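Local structure of designed helical repeat protein (5CWD) at residues A[9-14]-A[32-37]; A[26-31]-A[76-81]; A[48-53]-A[87-92]. The protein is a de novo designed helical repeat protein, a synthetic construct made to explore repeat architectures, with no biological function assigned. All coordinates share one frame; numbering follows the deposited sequence. Where two conformers were deposited one is given.

The three contacts lie in the N-terminal part of an all-helical chain, in which no active site or ligand is known. Contact 1 and contact 2 share helix 24-40, and their centres are about 10 Å apart; Leu35 CD2 of contact 1 lies 3.6 Å from Val79 CG2 of contact 2. Contact 3, with its centre about 13 Å from that of contact 1 and about 11 Å from that of contact 2, meets both through Phe52: its ring carbon CD1 is 3.5 Å from Val79 CG1, while CE2 is 3.7 Å from Ala14 CB. A covalent tie also joins contacts 2 and 3, the Cys53-Cys76 disulfide.

Contact 1. Residues A[9-14]-A[32-37]; sequences STCEKA and KDCLEV
Cys11 and Cys34 form a disulfide that staples helix 4-20 to the next helix in the chain, 24-40, with one further side-chain pair beside it. The SG-SG bond is 2.0 Å long and chi3 is 83°, close to the 90° such bonds prefer. The two sulfurs leave their helices differently: SG of Cys11 is anti to its carbonyl carbon (chi1 -70°), whereas that of Cys34 is anti to its backbone N (chi1 165°). Thus joined, the CA atoms of Cys11 and Cys34 sit only 4.7 Å apart, the closest pair of CA atoms between the two segments. Beside the bridge, Thr10 and Val37 reach toward each other tip to tip. Methyl CG2 of Thr10 meets CG2 of Val37 at 3.9 Å, and OG1 of Thr10 lies 3.7 Å from CG1 of Val37. That hydroxyl has its polar partner in its own helix, the carbonyl O of Asp6, so only packing links this pair. Phe52 of helix 45-63 lies against both cysteines. Two consecutive antiparallel helices, packed side by side and here locked covalently, make a helical hairpin, the element from which many alpha-helical repeat proteins are built.

Contact 2. Residues A[26-31]-A[76-81]; sequences VAKQAA and CLEVAK
Lys28 lies against Glu78, and Ala31 against Val79, where helix 24-40 packs on helix 66-83. In the alpha-helical repeat fold this joins two helices that are not neighbours in the chain, with helix 45-63 coming between them in sequence. The methylenes of Lys28 lie against the carboxylate of Glu78. The two side chains cross obliquely, and CG of Lys28 sits over the flat face of the Glu78 carboxylate, 3.6 Å from CD and 3.8 Å from each oxygen. With its chain extended beyond CG, Lys28 carries NZ past the carboxylate; NZ ends 5.0 Å from Glu78 OE2, too far for a salt bridge, although the opposite charges probably still attract weakly. NZ instead pairs with Glu25 one turn earlier in its own helix. With an alanine in place of Glu78 the carboxylate under the lysine methylenes is gone, which would probably open a gap there and cost NZ a nearby negative charge.

The apolar part is smaller and more buried. Ala31 points its methyl at helix 66-83, and the backbones close to 4.9 Å between the CA atoms of Ala31 and Val79. Val79 puts CG2 anti to its backbone N and CG1 between N and the carbonyl carbon (chi1 62°). As a result CG2 lies 3.9 Å from CB of Ala31, whose closest neighbour here is CB of Val79 at 3.5 Å.

Contact 3. Residues A[48-53]-A[87-92]; sequences AARSFC and TKEAAR
Arg50 and Glu89 form a salt bridge between helix 45-63 and helix 87-105. It is one-pronged: NH2 of Arg50 donates to OE2 of Glu89, which lies at the guanidinium edge and near its plane, while OE1 of Glu89 stays 4.0 Å from that nitrogen. The modelled NH2-OE2 distance of 2.4 Å is doubtful, because it is too short for such a bond and Arg50 was built in two conformers; the bent N-H...O angle of 124° carries the same doubt. The carboxylate is turned 78° from the guanidinium plane, so the two groups do not pair side on. Arg50 runs out extended and then bends at chi3 (-63°), bringing its end nearer the other helix. Glu89 likewise bends, at chi2, to meet it.

This bridge spans two helices of the alpha-helical repeat fold between which helix 66-83 intervenes in sequence. Farther in, the pairing becomes apolar. CB of Ala90 approaches SG of Cys53 at 4.1 Å, an ordinary van der Waals contact, and the CA atoms of Arg50 and Ala90 are 6.3 Å apart. That sulfur is bonded to Cys76 of helix 66-83, whose side chain also touches Ala90. Met85, in the loop before helix 87-105, packs on both Ala49 and Ala90.

Contact 1. Residues A[9-14]-A[32-37]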
ATOM      1  N   SER A   9     -15.789   2.959   1.333  1.00 59.09           N
ATOM      2  CA  SER A   9     -15.856   2.498   2.711  1.00 57.02           C
ATOM      3  C   SER A   9     -15.776   0.977   2.774  1.00 56.00           C
ATOM      4  O   SER A   9     -14.998   0.413   3.546  1.00 58.30           O
ATOM      5  CB  SER A   9     -17.146   2.984   3.368  1.00 59.51           C
ATOM      6  OG  SER A   9     -17.222   2.546   4.713  1.00 62.61           O
ATOM      7  N   THR A  10     -16.574   0.324   1.939  1.00 55.93           N
ATOM      8  CA  THR A  10     -16.625  -1.130   1.894  1.00 54.99           C
ATOM      9  C   THR A  10     -15.272  -1.702   1.509  1.00 54.95           C
ATOM     10  O   THR A  10     -14.827  -2.694   2.078  1.00 55.86           O
ATOM     11  CB  THR A  10     -17.678  -1.631   0.890  1.00 58.21           C
ATOM     12  OG1 THR A  10     -18.946  -1.028   1.178  1.00 61.29           O
ATOM     13  CG2 THR A  10     -17.816  -3.145   0.964  1.00 61.13           C
ATOM     14  N   CYS A  11     -14.625  -1.077   0.532  1.00 56.29           N
ATOM     15  CA  CYS A  11     -13.324  -1.542   0.073  1.00 55.07           C
ATOM     16  C   CYS A  11     -12.263  -1.388   1.155  1.00 55.13           C
ATOM     17  O   CYS A  11     -11.440  -2.284   1.354  1.00 57.25           O
ATOM     18  CB  CYS A  11     -12.905  -0.789  -1.187  1.00 55.59           C
ATOM     19  SG  CYS A  11     -13.890  -1.221  -2.640  1.00 58.34           S
ATOM     20  N   GLU A  12     -12.279  -0.260   1.857  1.00 53.86           N
ATOM     21  CA  GLU A  12     -11.320  -0.046   2.940  1.00 56.13           C
ATOM     22  C   GLU A  12     -11.554  -1.017   4.099  1.00 54.54           C
ATOM     23  O   GLU A  12     -10.618  -1.662   4.586  1.00 54.38           O
ATOM     24  CB  GLU A  12     -11.393   1.394   3.445  1.00 55.77           C
ATOM     25  CG  GLU A  12     -10.487   1.657   4.649  1.00 54.47           C
ATOM     26  CD  GLU A  12      -9.736   2.977   4.582  1.00 58.15           C
ATOM     27  OE1 GLU A  12      -9.909   3.736   3.603  1.00 57.52           O
ATOM     28  OE2 GLU A  12      -8.957   3.254   5.519  1.00 59.89           O
ATOM     29  N   LYS A  13     -12.803  -1.109   4.541  1.00 53.09           N
ATOM     30  CA  LYS A  13     -13.172  -2.040   5.597  1.00 51.42           C
ATOM     31  C   LYS A  13     -12.788  -3.461   5.203  1.00 54.82           C
ATOM     32  O   LYS A  13     -12.208  -4.206   5.994  1.00 59.50           O
ATOM     33  CB  LYS A  13     -14.670  -1.950   5.878  1.00 53.83           C
ATOM     34  CG  LYS A  13     -15.157  -2.824   7.021  1.00 57.71           C
ATOM     35  CD  LYS A  13     -16.668  -2.740   7.153  1.00 59.58           C
ATOM     36  CE  LYS A  13     -17.192  -3.673   8.229  1.00 65.87           C
ATOM     37  NZ  LYS A  13     -18.679  -3.641   8.309  1.00 71.56           N
ATOM     38  N   ALA A  14     -13.108  -3.823   3.968  1.00 54.04           N
ATOM     39  CA  ALA A  14     -12.774  -5.136   3.438  1.00 55.62           C
ATOM     40  C   ALA A  14     -11.265  -5.341   3.435  1.00 56.89           C
ATOM     41  O   ALA A  14     -10.775  -6.416   3.785  1.00 59.72           O
ATOM     42  CB  ALA A  14     -13.337  -5.299   2.035  1.00 56.45           C
ATOM     43  N   LYS A  32     -13.691  -9.629  -3.735  1.00 62.07           N
ATOM     44  CA  LYS A  32     -14.902  -9.868  -4.513  1.00 61.51           C
ATOM     45  C   LYS A  32     -16.057  -8.999  -4.014  1.00 61.33           C
ATOM     46  O   LYS A  32     -16.787  -8.408  -4.811  1.00 62.62           O
ATOM     47  CB  LYS A  32     -15.292 -11.347  -4.460  1.00 65.76           C
ATOM     48  CG  LYS A  32     -14.351 -12.266  -5.233  1.00 71.00           C
ATOM     49  CD  LYS A  32     -14.779 -13.726  -5.136  1.00 73.99           C
ATOM     50  CE  LYS A  32     -13.830 -14.632  -5.907  1.00 77.70           C
ATOM     51  NZ  LYS A  32     -14.264 -16.056  -5.888  1.00 81.73           N
ATOM     52  N   ASP A  33     -16.215  -8.916  -2.698  1.00 60.84           N
ATOM     53  CA  ASP A  33     -17.256  -8.076  -2.117  1.00 60.69           C
ATOM     54  C   ASP A  33     -17.025  -6.611  -2.471  1.00 59.67           C
ATOM     55  O   ASP A  33     -17.951  -5.911  -2.902  1.00 61.91           O
ATOM     56  CB  ASP A  33     -17.311  -8.252  -0.597  1.00 65.44           C
ATOM     57  CG  ASP A  33     -17.942  -9.570  -0.181  1.00 68.69           C
ATOM     58  OD1 ASP A  33     -19.157  -9.746  -0.409  1.00 69.38           O
ATOM     59  OD2 ASP A  33     -17.229 -10.425   0.385  1.00 69.21           O
ATOM     60  N   CYS A  34     -15.790  -6.151  -2.288  1.00 58.67           N
ATOM     61  CA  CYS A  34     -15.420  -4.782  -2.638  1.00 58.64           C
ATOM     62  C   CYS A  34     -15.801  -4.462  -4.082  1.00 57.68           C
ATOM     63  O   CYS A  34     -16.433  -3.437  -4.358  1.00 57.69           O
ATOM     64  CB  CYS A  34     -13.921  -4.564  -2.431  1.00 58.12           C
ATOM     65  SG  CYS A  34     -13.267  -3.070  -3.206  1.00 54.64           S
ATOM     66  N   LEU A  35     -15.427  -5.347  -4.999  1.00 57.94           N
ATOM     67  CA  LEU A  35     -15.748  -5.153  -6.407  1.00 57.58           C
ATOM     68  C   LEU A  35     -17.254  -5.198  -6.654  1.00 60.44           C
ATOM     69  O   LEU A  35     -17.780  -4.395  -7.425  1.00 60.04           O
ATOM     70  CB  LEU A  35     -15.053  -6.205  -7.272  1.00 58.09           C
ATOM     71  CG  LEU A  35     -13.523  -6.226  -7.280  1.00 56.10           C
ATOM     72  CD1 LEU A  35     -13.030  -7.002  -8.488  1.00 57.56           C
ATOM     73  CD2 LEU A  35     -12.928  -4.828  -7.267  1.00 56.42           C
ATOM     74  N   GLU A  36     -17.945  -6.136  -6.012  1.00 60.47           N
ATOM     75  CA  GLU A  36     -19.394  -6.227  -6.159  1.00 58.75           C
ATOM     76  C   GLU A  36     -20.063  -4.917  -5.758  1.00 58.87           C
ATOM     77  O   GLU A  36     -20.845  -4.354  -6.523  1.00 59.91           O
ATOM     78  CB  GLU A  36     -19.957  -7.377  -5.324  1.00 61.74           C
ATOM     79  CG  GLU A  36     -21.480  -7.449  -5.339  1.00 64.14           C
ATOM     80  CD  GLU A  36     -22.024  -8.658  -4.602  1.00 69.03           C
ATOM     81  OE1 GLU A  36     -21.224  -9.539  -4.222  1.00 69.11           O
ATOM     82  OE2 GLU A  36     -23.257  -8.723  -4.406  1.00 69.69           O
ATOM     83  N   VAL A  37     -19.757  -4.430  -4.558  1.00 60.77           N
ATOM     84  CA  VAL A  37     -20.337  -3.172  -4.096  1.00 58.18           C
ATOM     85  C   VAL A  37     -19.890  -2.024  -4.995  1.00 58.48           C
ATOM     86  O   VAL A  37     -20.664  -1.107  -5.265  1.00 59.13           O
ATOM     87  CB  VAL A  37     -19.956  -2.872  -2.633  1.00 59.35           C
ATOM     88  CG1 VAL A  37     -20.431  -1.481  -2.210  1.00 59.02           C
ATOM     89  CG2 VAL A  37     -20.549  -3.928  -1.717  1.00 61.54           C
TER

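Contact 2. Residues A[26-31]-A[76-81]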
ATOM      1  N   VAL A  26     -10.272 -15.436   2.651  1.00 77.61           N
ATOM      2  CA  VAL A  26     -10.923 -14.292   3.269  1.00 76.96           C
ATOM      3  C   VAL A  26     -10.632 -13.030   2.462  1.00 72.79           C
ATOM      4  O   VAL A  26     -11.534 -12.241   2.175  1.00 69.58           O
ATOM      5  CB  VAL A  26     -10.454 -14.100   4.726  1.00 74.17           C
ATOM      6  CG1 VAL A  26     -11.128 -12.889   5.361  1.00 73.52           C
ATOM      7  CG2 VAL A  26     -10.739 -15.355   5.541  1.00 74.50           C
ATOM      8  N   ALA A  27      -9.367 -12.853   2.091  1.00 71.77           N
ATOM      9  CA  ALA A  27      -8.947 -11.691   1.321  1.00 69.63           C
ATOM     10  C   ALA A  27      -9.600 -11.691  -0.058  1.00 68.29           C
ATOM     11  O   ALA A  27     -10.085 -10.659  -0.526  1.00 67.40           O
ATOM     12  CB  ALA A  27      -7.432 -11.660   1.194  1.00 68.12           C
ATOM     13  N   LYS A  28      -9.606 -12.851  -0.706  1.00 69.70           N
ATOM     14  CA  LYS A  28     -10.244 -12.992  -2.012  1.00 68.95           C
ATOM     15  C   LYS A  28     -11.720 -12.629  -1.919  1.00 68.66           C
ATOM     16  O   LYS A  28     -12.232 -11.852  -2.729  1.00 68.40           O
ATOM     17  CB  LYS A  28     -10.087 -14.418  -2.543  1.00 72.17           C
ATOM     18  CG  LYS A  28      -8.640 -14.864  -2.708  1.00 75.00           C
ATOM     19  CD  LYS A  28      -8.541 -16.337  -3.081  1.00 76.18           C
ATOM     20  CE  LYS A  28      -7.102 -16.833  -3.028  1.00 77.31           C
ATOM     21  NZ  LYS A  28      -7.011 -18.314  -3.166  1.00 76.82           N
ATOM     22  N   GLN A  29     -12.396 -13.196  -0.924  1.00 70.92           N
ATOM     23  CA  GLN A  29     -13.803 -12.894  -0.685  1.00 68.79           C
ATOM     24  C   GLN A  29     -14.000 -11.396  -0.469  1.00 66.21           C
ATOM     25  O   GLN A  29     -14.889 -10.784  -1.063  1.00 66.31           O
ATOM     26  CB  GLN A  29     -14.321 -13.679   0.524  1.00 70.89           C
ATOM     27  CG  GLN A  29     -15.780 -13.413   0.876  1.00 70.85           C
ATOM     28  CD  GLN A  29     -16.730 -13.739  -0.262  1.00 71.59           C
ATOM     29  OE1 GLN A  29     -16.413 -14.542  -1.140  1.00 75.65           O
ATOM     30  NE2 GLN A  29     -17.904 -13.116  -0.253  1.00 67.12           N
ATOM     31  N   ALA A  30     -13.157 -10.817   0.380  1.00 65.67           N
ATOM     32  CA  ALA A  30     -13.208  -9.389   0.671  1.00 63.01           C
ATOM     33  C   ALA A  30     -13.083  -8.567  -0.609  1.00 60.93           C
ATOM     34  O   ALA A  30     -13.842  -7.619  -0.831  1.00 61.27           O
ATOM     35  CB  ALA A  30     -12.106  -9.016   1.653  1.00 62.86           C
ATOM     36  N   ALA A  31     -12.125  -8.943  -1.449  1.00 62.42           N
ATOM     37  CA  ALA A  31     -11.933  -8.289  -2.737  1.00 60.15           C
ATOM     38  C   ALA A  31     -13.188  -8.405  -3.596  1.00 61.41           C
ATOM     39  O   ALA A  31     -13.689  -7.406  -4.121  1.00 61.78           O
ATOM     40  CB  ALA A  31     -10.743  -8.889  -3.461  1.00 59.59           C
ATOM     41  N   CYS A  76      -4.021  -6.887  -2.057  1.00 54.06           N
ATOM     42  CA  CYS A  76      -4.004  -5.816  -3.043  1.00 53.18           C
ATOM     43  C   CYS A  76      -3.873  -6.394  -4.443  1.00 55.38           C
ATOM     44  O   CYS A  76      -4.656  -6.069  -5.344  1.00 56.86           O
ATOM     45  CB  CYS A  76      -2.856  -4.849  -2.768  1.00 53.30           C
ATOM     46  SG  CYS A  76      -2.538  -3.694  -4.120  1.00 51.79           S
ATOM     47  N   LEU A  77      -2.884  -7.263  -4.621  1.00 54.20           N
ATOM     48  CA  LEU A  77      -2.684  -7.891  -5.919  1.00 53.61           C
ATOM     49  C   LEU A  77      -3.869  -8.784  -6.283  1.00 54.34           C
ATOM     50  O   LEU A  77      -4.166  -8.982  -7.462  1.00 54.97           O
ATOM     51  CB  LEU A  77      -1.387  -8.696  -5.928  1.00 51.13           C
ATOM     52  CG  LEU A  77      -0.130  -7.872  -5.650  1.00 52.59           C
ATOM     53  CD1 LEU A  77       1.095  -8.772  -5.579  1.00 57.47           C
ATOM     54  CD2 LEU A  77       0.061  -6.786  -6.703  1.00 52.07           C
ATOM     55  N   GLU A  78      -4.555  -9.307  -5.272  1.00 54.61           N
ATOM     56  CA  GLU A  78      -5.709 -10.168  -5.505  1.00 58.55           C
ATOM     57  C   GLU A  78      -6.861  -9.365  -6.087  1.00 58.08           C
ATOM     58  O   GLU A  78      -7.391  -9.706  -7.146  1.00 58.70           O
ATOM     59  CB  GLU A  78      -6.158 -10.857  -4.214  1.00 59.73           C
ATOM     60  CG  GLU A  78      -6.042 -12.370  -4.255  1.00 62.53           C
ATOM     61  CD  GLU A  78      -6.950 -12.994  -5.296  1.00 65.00           C
ATOM     62  OE1 GLU A  78      -8.016 -12.411  -5.589  1.00 60.99           O
ATOM     63  OE2 GLU A  78      -6.596 -14.069  -5.825  1.00 68.10           O
ATOM     64  N   VAL A  79      -7.251  -8.301  -5.392  1.00 56.94           N
ATOM     65  CA  VAL A  79      -8.326  -7.448  -5.879  1.00 55.00           C
ATOM     66  C   VAL A  79      -7.914  -6.812  -7.203  1.00 54.14           C
ATOM     67  O   VAL A  79      -8.751  -6.603  -8.079  1.00 55.08           O
ATOM     68  CB  VAL A  79      -8.705  -6.350  -4.859  1.00 53.95           C
ATOM     69  CG1 VAL A  79      -7.537  -5.417  -4.603  1.00 56.04           C
ATOM     70  CG2 VAL A  79      -9.920  -5.569  -5.338  1.00 53.84           C
ATOM     71  N   ALA A  80      -6.627  -6.508  -7.347  1.00 54.45           N
ATOM     72  CA  ALA A  80      -6.115  -6.018  -8.622  1.00 54.12           C
ATOM     73  C   ALA A  80      -6.371  -7.035  -9.733  1.00 55.84           C
ATOM     74  O   ALA A  80      -6.906  -6.690 -10.787  1.00 55.27           O
ATOM     75  CB  ALA A  80      -4.634  -5.709  -8.519  1.00 54.20           C
ATOM     76  N   LYS A  81      -5.988  -8.287  -9.496  1.00 58.94           N
ATOM     77  CA  LYS A  81      -6.240  -9.354 -10.462  1.00 57.47           C
ATOM     78  C   LYS A  81      -7.736  -9.554 -10.653  1.00 56.77           C
ATOM     79  O   LYS A  81      -8.190  -9.925 -11.733  1.00 58.33           O
ATOM     80  CB  LYS A  81      -5.595 -10.667 -10.012  1.00 59.98           C
ATOM     81  CG  LYS A  81      -4.569 -11.217 -10.991  1.00 65.02           C
ATOM     82  CD  LYS A  81      -4.028 -12.567 -10.540  1.00 68.24           C
ATOM     83  CE  LYS A  81      -3.047 -13.140 -11.554  1.00 70.07           C
ATOM     84  NZ  LYS A  81      -2.368 -14.367 -11.050  1.00 73.22           N
TER

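Contact 3. Residues A[48-53]-A[87-92]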
ATOM      1  N   ALA A  48     -11.838   1.201  -7.419  1.00 50.51           N
ATOM      2  CA  ALA A  48     -12.186   0.400  -6.255  1.00 51.42           C
ATOM      3  C   ALA A  48     -10.960  -0.351  -5.747  1.00 52.55           C
ATOM      4  O   ALA A  48     -10.579  -0.232  -4.580  1.00 54.76           O
ATOM      5  CB  ALA A  48     -13.295  -0.572  -6.596  1.00 52.52           C
ATOM      6  N   ALA A  49     -10.343  -1.116  -6.641  1.00 53.69           N
ATOM      7  CA  ALA A  49      -9.148  -1.882  -6.313  1.00 51.95           C
ATOM      8  C   ALA A  49      -8.024  -0.965  -5.844  1.00 52.11           C
ATOM      9  O   ALA A  49      -7.246  -1.328  -4.961  1.00 54.27           O
ATOM     10  CB  ALA A  49      -8.703  -2.695  -7.512  1.00 52.03           C
ATOM     11  N   ARG A  50      -7.938   0.219  -6.441  0.58 52.90           N
ATOM     12  CA  ARG A  50      -6.942   1.207  -6.042  0.58 52.32           C
ATOM     13  C   ARG A  50      -7.150   1.600  -4.585  0.58 52.78           C
ATOM     14  O   ARG A  50      -6.239   1.487  -3.761  0.58 53.55           O
ATOM     15  CB  ARG A  50      -7.015   2.444  -6.943  0.58 52.50           C
ATOM     16  CG  ARG A  50      -6.116   3.598  -6.509  0.58 53.27           C
ATOM     17  CD  ARG A  50      -6.392   4.849  -7.321  0.58 53.55           C
ATOM     18  NE  ARG A  50      -6.086   4.660  -8.734  0.58 52.32           N
ATOM     19  CZ  ARG A  50      -4.867   4.749  -9.255  0.58 53.11           C
ATOM     20  NH1 ARG A  50      -3.823   5.019  -8.481  0.58 53.06           N
ATOM     21  NH2 ARG A  50      -4.688   4.561 -10.554  0.58 55.59           N
ATOM     22  N   SER A  51      -8.358   2.063  -4.276  1.00 52.38           N
ATOM     23  CA  SER A  51      -8.698   2.468  -2.916  1.00 53.74           C
ATOM     24  C   SER A  51      -8.505   1.299  -1.949  1.00 53.11           C
ATOM     25  O   SER A  51      -8.080   1.485  -0.803  1.00 52.70           O
ATOM     26  CB  SER A  51     -10.139   2.983  -2.856  1.00 55.63           C
ATOM     27  OG  SER A  51     -10.407   3.626  -1.623  1.00 60.11           O
ATOM     28  N   PHE A  52      -8.807   0.095  -2.427  1.00 53.39           N
ATOM     29  CA  PHE A  52      -8.588  -1.121  -1.649  1.00 52.55           C
ATOM     30  C   PHE A  52      -7.107  -1.304  -1.327  1.00 53.71           C
ATOM     31  O   PHE A  52      -6.741  -1.559  -0.180  1.00 53.62           O
ATOM     32  CB  PHE A  52      -9.111  -2.343  -2.406  1.00 54.08           C
ATOM     33  CG  PHE A  52      -9.159  -3.600  -1.580  1.00 55.50           C
ATOM     34  CD1 PHE A  52      -8.013  -4.345  -1.355  1.00 53.84           C
ATOM     35  CD2 PHE A  52     -10.354  -4.044  -1.039  1.00 55.57           C
ATOM     36  CE1 PHE A  52      -8.058  -5.499  -0.603  1.00 52.52           C
ATOM     37  CE2 PHE A  52     -10.402  -5.198  -0.285  1.00 55.17           C
ATOM     38  CZ  PHE A  52      -9.253  -5.927  -0.070  1.00 54.04           C
ATOM     39  N   CYS A  53      -6.260  -1.180  -2.347  1.00 52.67           N
ATOM     40  CA  CYS A  53      -4.820  -1.339  -2.171  1.00 49.77           C
ATOM     41  C   CYS A  53      -4.242  -0.274  -1.251  1.00 50.35           C
ATOM     42  O   CYS A  53      -3.425  -0.575  -0.379  1.00 50.71           O
ATOM     43  CB  CYS A  53      -4.107  -1.289  -3.518  1.00 49.17           C
ATOM     44  SG  CYS A  53      -4.311  -2.783  -4.498  1.00 55.18           S
ATOM     45  N   THR A  87      -0.971  -4.777 -12.400  1.00 53.35           N
ATOM     46  CA  THR A  87      -0.318  -5.057 -11.128  1.00 50.64           C
ATOM     47  C   THR A  87       0.715  -3.994 -10.768  1.00 51.03           C
ATOM     48  O   THR A  87       0.903  -3.676  -9.595  1.00 55.23           O
ATOM     49  CB  THR A  87       0.361  -6.424 -11.161  1.00 51.47           C
ATOM     50  OG1 THR A  87       1.177  -6.522 -12.335  1.00 56.20           O
ATOM     51  CG2 THR A  87      -0.682  -7.524 -11.188  1.00 47.65           C
ATOM     52  N   LYS A  88       1.386  -3.457 -11.779  1.00 48.98           N
ATOM     53  CA  LYS A  88       2.352  -2.383 -11.581  1.00 47.36           C
ATOM     54  C   LYS A  88       1.673  -1.183 -10.922  1.00 49.27           C
ATOM     55  O   LYS A  88       2.187  -0.600  -9.963  1.00 52.11           O
ATOM     56  CB  LYS A  88       2.967  -1.986 -12.922  1.00 52.21           C
ATOM     57  CG  LYS A  88       4.457  -1.729 -12.892  1.00 53.58           C
ATOM     58  CD  LYS A  88       5.004  -1.625 -14.308  1.00 55.31           C
ATOM     59  CE  LYS A  88       6.466  -1.225 -14.316  1.00 59.19           C
ATOM     60  NZ  LYS A  88       6.665   0.151 -13.787  1.00 62.81           N
ATOM     61  N   GLU A  89       0.505  -0.831 -11.453  1.00 52.69           N
ATOM     62  CA  GLU A  89      -0.323   0.238 -10.905  1.00 53.62           C
ATOM     63  C   GLU A  89      -0.641  -0.025  -9.440  1.00 54.74           C
ATOM     64  O   GLU A  89      -0.373   0.810  -8.565  1.00 56.00           O
ATOM     65  CB  GLU A  89      -1.622   0.357 -11.712  1.00 53.64           C
ATOM     66  CG  GLU A  89      -2.604   1.418 -11.220  1.00 60.50           C
ATOM     67  CD  GLU A  89      -2.238   2.822 -11.668  1.00 62.59           C
ATOM     68  OE1 GLU A  89      -1.042   3.181 -11.605  1.00 64.57           O
ATOM     69  OE2 GLU A  89      -3.150   3.569 -12.086  1.00 57.37           O
ATOM     70  N   ALA A  90      -1.228  -1.194  -9.195  1.00 53.41           N
ATOM     71  CA  ALA A  90      -1.575  -1.634  -7.853  1.00 48.90           C
ATOM     72  C   ALA A  90      -0.397  -1.461  -6.915  1.00 48.06           C
ATOM     73  O   ALA A  90      -0.501  -0.807  -5.878  1.00 53.45           O
ATOM     74  CB  ALA A  90      -2.018  -3.083  -7.879  1.00 49.70           C
ATOM     75  N   ALA A  91       0.732  -2.038  -7.301  1.00 46.96           N
ATOM     76  CA  ALA A  91       1.925  -2.015  -6.474  1.00 46.61           C
ATOM     77  C   ALA A  91       2.399  -0.592  -6.218  1.00 47.47           C
ATOM     78  O   ALA A  91       2.783  -0.255  -5.096  1.00 49.30           O
ATOM     79  CB  ALA A  91       3.019  -2.824  -7.124  1.00 48.94           C
ATOM     80  N   ARG A  92       2.379   0.240  -7.255  1.00 49.28           N
ATOM     81  CA  ARG A  92       2.777   1.636  -7.104  1.00 49.92           C
ATOM     82  C   ARG A  92       1.886   2.354  -6.095  1.00 49.88           C
ATOM     83  O   ARG A  92       2.381   3.011  -5.172  1.00 51.72           O
ATOM     84  CB  ARG A  92       2.726   2.364  -8.446  1.00 52.94           C
ATOM     85  CG  ARG A  92       3.259   3.792  -8.391  1.00 57.59           C
ATOM     86  CD  ARG A  92       3.112   4.502  -9.728  1.00 61.32           C
ATOM     87  NE  ARG A  92       3.726   3.748 -10.817  1.00 66.46           N
ATOM     88  CZ  ARG A  92       5.038   3.634 -11.003  1.00 66.03           C
ATOM     89  NH1 ARG A  92       5.887   4.219 -10.166  1.00 61.39           N
ATOM     90  NH2 ARG A  92       5.502   2.928 -12.026  1.00 65.67           N
TER